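GCN5-related N-acetyltransferase (PDB 4MY0) probably transfers the acetyl group of acetyl-CoA to amino groups of aminoglycosides. Local coordinates at residues C[286-291]-C[329-334]. Residues are numbered along the deposited sequence; the frame is centred on the assembly and turned at random.
Sequences DAPAAI and GELTPS
In Ile291 chi1 of -73° puts CG2 anti to the backbone N and beside the carbonyl carbon, so that this branch leads toward the strand; in Leu331 chi1 of -159° places CG anti to its own N, and CD2 reaches back under the first turn of the helix. Ile291 CG2 comes down on main chain rather than on a side chain: its nearest partner is Gly329 C at 3.6 Å, with Glu330 N next at 3.7 Å, so the methyl rests on the peptide joining these two residues. Gly329 has no side chain, so the methyl meets its backbone directly. Leu331 packs against the N-terminal turn, with CD2 3.9 Å from Ala287 CB and equally near Pro288 N, while its CB meets Pro288 CA. Both segments belong to the part of the chain assigned to a sterol carrier protein domain, where helix 287-293 lies along strand 328-333, an outermost strand of a five-stranded mixed sheet within this chain; the short axes run nearly antiparallel, at 160°. Leu322 and Trp320 of the adjoining strand 318-325 continue the apolar surface beneath Ile291 and Leu331, respectively. On the edge not paired with strand 318-325, the N-H groups of Gly329 and Leu331 are taken up by waters that bridge to helix carbonyls: one molecule donates to Pro288 O at 2.7 Å and accepts from Leu331 N at 2.8 Å, and a second accepts from Gly329 N at 2.8 Å and lies 3.0 Å from Ile291 O, bridging the two. At the start of the helix, Asp286 is the N-cap, its OD2 accepting a weak but fairly straight bond of 3.3 Å from Ala289 N.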
ATOM      1  N   ASP C 286       7.081  12.047 -45.651  1.00 25.39           N
ATOM      2  CA  ASP C 286       7.694  12.128 -46.982  1.00 27.87           C
ATOM      3  C   ASP C 286       8.679  10.958 -47.074  1.00 27.66           C
ATOM      4  O   ASP C 286       9.861  11.108 -46.761  1.00 26.19           O
ATOM      5  CB  ASP C 286       8.410  13.485 -47.151  1.00 27.08           C
ATOM      6  CG  ASP C 286       9.175  13.614 -48.485  1.00 39.71           C
ATOM      7  OD1 ASP C 286       9.608  14.748 -48.795  1.00 41.10           O
ATOM      8  OD2 ASP C 286       9.359  12.611 -49.220  1.00 43.85           O
ATOM      9  N   ALA C 287       8.191   9.797 -47.505  1.00 25.65           N
ATOM     10  CA  ALA C 287       8.984   8.570 -47.442  1.00 26.58           C
ATOM     11  C   ALA C 287      10.318   8.594 -48.203  1.00 26.31           C
ATOM     12  O   ALA C 287      11.321   8.115 -47.668  1.00 28.27           O
ATOM     13  CB  ALA C 287       8.140   7.340 -47.833  1.00 23.20           C
ATOM     14  N   PRO C 288      10.345   9.135 -49.444  1.00 27.82           N
ATOM     15  CA  PRO C 288      11.660   9.179 -50.100  1.00 28.62           C
ATOM     16  C   PRO C 288      12.674   9.970 -49.289  1.00 27.95           C
ATOM     17  O   PRO C 288      13.833   9.554 -49.198  1.00 27.33           O
ATOM     18  CB  PRO C 288      11.373   9.893 -51.433  1.00 28.39           C
ATOM     19  CG  PRO C 288       9.949   9.541 -51.734  1.00 30.00           C
ATOM     20  CD  PRO C 288       9.257   9.504 -50.375  1.00 27.10           C
ATOM     21  N   ALA C 289      12.245  11.082 -48.695  1.00 27.18           N
ATOM     22  CA  ALA C 289      13.175  11.935 -47.955  1.00 29.21           C
ATOM     23  C   ALA C 289      13.543  11.299 -46.623  1.00 28.30           C
ATOM     24  O   ALA C 289      14.667  11.439 -46.155  1.00 28.39           O
ATOM     25  CB  ALA C 289      12.592  13.336 -47.746  1.00 29.38           C
ATOM     26  N   ALA C 290      12.589  10.609 -46.003  1.00 24.60           N
ATOM     27  CA  ALA C 290      12.869   9.863 -44.772  1.00 23.35           C
ATOM     28  C   ALA C 290      13.899   8.746 -45.026  1.00 23.47           C
ATOM     29  O   ALA C 290      14.792   8.491 -44.203  1.00 23.32           O
ATOM     30  CB  ALA C 290      11.567   9.268 -44.203  1.00 22.25           C
ATOM     31  N   ILE C 291      13.755   8.064 -46.156  1.00 23.93           N
ATOM     32  CA  ILE C 291      14.677   6.988 -46.496  1.00 27.42           C
ATOM     33  C   ILE C 291      16.059   7.569 -46.814  1.00 29.48           C
ATOM     34  O   ILE C 291      17.083   7.053 -46.359  1.00 31.05           O
ATOM     35  CB  ILE C 291      14.172   6.162 -47.697  1.00 28.90           C
ATOM     36  CG1 ILE C 291      12.995   5.267 -47.290  1.00 29.84           C
ATOM     37  CG2 ILE C 291      15.333   5.358 -48.316  1.00 27.37           C
ATOM     38  CD1 ILE C 291      13.326   4.287 -46.131  1.00 26.43           C
ATOM     39  N   GLY C 329      20.364   4.642 -48.280  1.00 37.04           N
ATOM     40  CA  GLY C 329      19.174   4.151 -48.958  1.00 33.68           C
ATOM     41  C   GLY C 329      18.534   5.168 -49.890  1.00 32.34           C
ATOM     42  O   GLY C 329      18.634   6.378 -49.671  1.00 32.99           O
ATOM     43  N   GLU C 330      17.871   4.676 -50.932  1.00 31.59           N
ATOM     44  CA  GLU C 330      17.103   5.534 -51.826  1.00 31.86           C
ATOM     45  C   GLU C 330      15.777   4.888 -52.214  1.00 35.16           C
ATOM     46  O   GLU C 330      15.716   3.688 -52.487  1.00 38.18           O
ATOM     47  CB  GLU C 330      17.894   5.841 -53.100  1.00 34.15           C
ATOM     48  CG  GLU C 330      17.363   7.055 -53.849  1.00 41.64           C
ATOM     49  CD  GLU C 330      18.096   7.316 -55.161  1.00 50.11           C
ATOM     50  OE1 GLU C 330      17.870   8.393 -55.758  1.00 54.92           O
ATOM     51  OE2 GLU C 330      18.886   6.447 -55.596  1.00 50.81           O
ATOM     52  N   LEU C 331      14.723   5.697 -52.265  1.00 35.86           N
ATOM     53  CA  LEU C 331      13.399   5.229 -52.664  1.00 34.02           C
ATOM     54  C   LEU C 331      12.965   5.935 -53.951  1.00 36.55           C
ATOM     55  O   LEU C 331      12.825   7.155 -53.967  1.00 35.16           O
ATOM     56  CB  LEU C 331      12.399   5.529 -51.553  1.00 28.99           C
ATOM     57  CG  LEU C 331      11.098   4.740 -51.517  1.00 30.69           C
ATOM     58  CD1 LEU C 331      11.393   3.287 -51.164  1.00 26.28           C
ATOM     59  CD2 LEU C 331      10.134   5.368 -50.515  1.00 30.01           C
ATOM     60  N   THR C 332      12.759   5.171 -55.026  1.00 38.05           N
ATOM     61  CA  THR C 332      12.391   5.743 -56.324  1.00 39.52           C
ATOM     62  C   THR C 332      11.131   5.074 -56.887  1.00 39.31           C
ATOM     63  O   THR C 332      10.848   3.920 -56.561  1.00 36.54           O
ATOM     64  CB  THR C 332      13.532   5.580 -57.355  1.00 38.85           C
ATOM     65  OG1 THR C 332      13.909   4.201 -57.433  1.00 39.08           O
ATOM     66  CG2 THR C 332      14.749   6.419 -56.966  1.00 41.33           C
ATOM     67  N   PRO C 333      10.379   5.790 -57.749  1.00 38.35           N
ATOM     68  CA  PRO C 333       9.166   5.218 -58.351  1.00 36.33           C
ATOM     69  C   PRO C 333       9.444   3.961 -59.164  1.00 34.48           C
ATOM     70  O   PRO C 333      10.482   3.889 -59.828  1.00 32.85           O
ATOM     71  CB  PRO C 333       8.695   6.331 -59.293  1.00 34.57           C
ATOM     72  CG  PRO C 333       9.219   7.588 -58.678  1.00 34.97           C
ATOM     73  CD  PRO C 333      10.569   7.199 -58.144  1.00 37.91           C
ATOM     74  N   SER C 334       8.527   2.996 -59.125  1.00 34.85           N
ATOM     75  CA  SER C 334       8.673   1.754 -59.896  1.00 35.58           C
ATOM     76  C   SER C 334       7.509   1.572 -60.868  1.00 35.42           C
ATOM     77  O   SER C 334       6.363   1.835 -60.509  1.00 31.56           O
ATOM     78  CB  SER C 334       8.743   0.542 -58.957  1.00 37.29           C
ATOM     79  OG  SER C 334       8.821  -0.680 -59.686  1.00 41.09           O
TER
HETATM   80  O   HOH W   1      15.019   8.265 -51.217  1.00 30.95           O
HETATM   81  O   HOH W   2      20.046   6.817 -46.545  1.00 28.00           O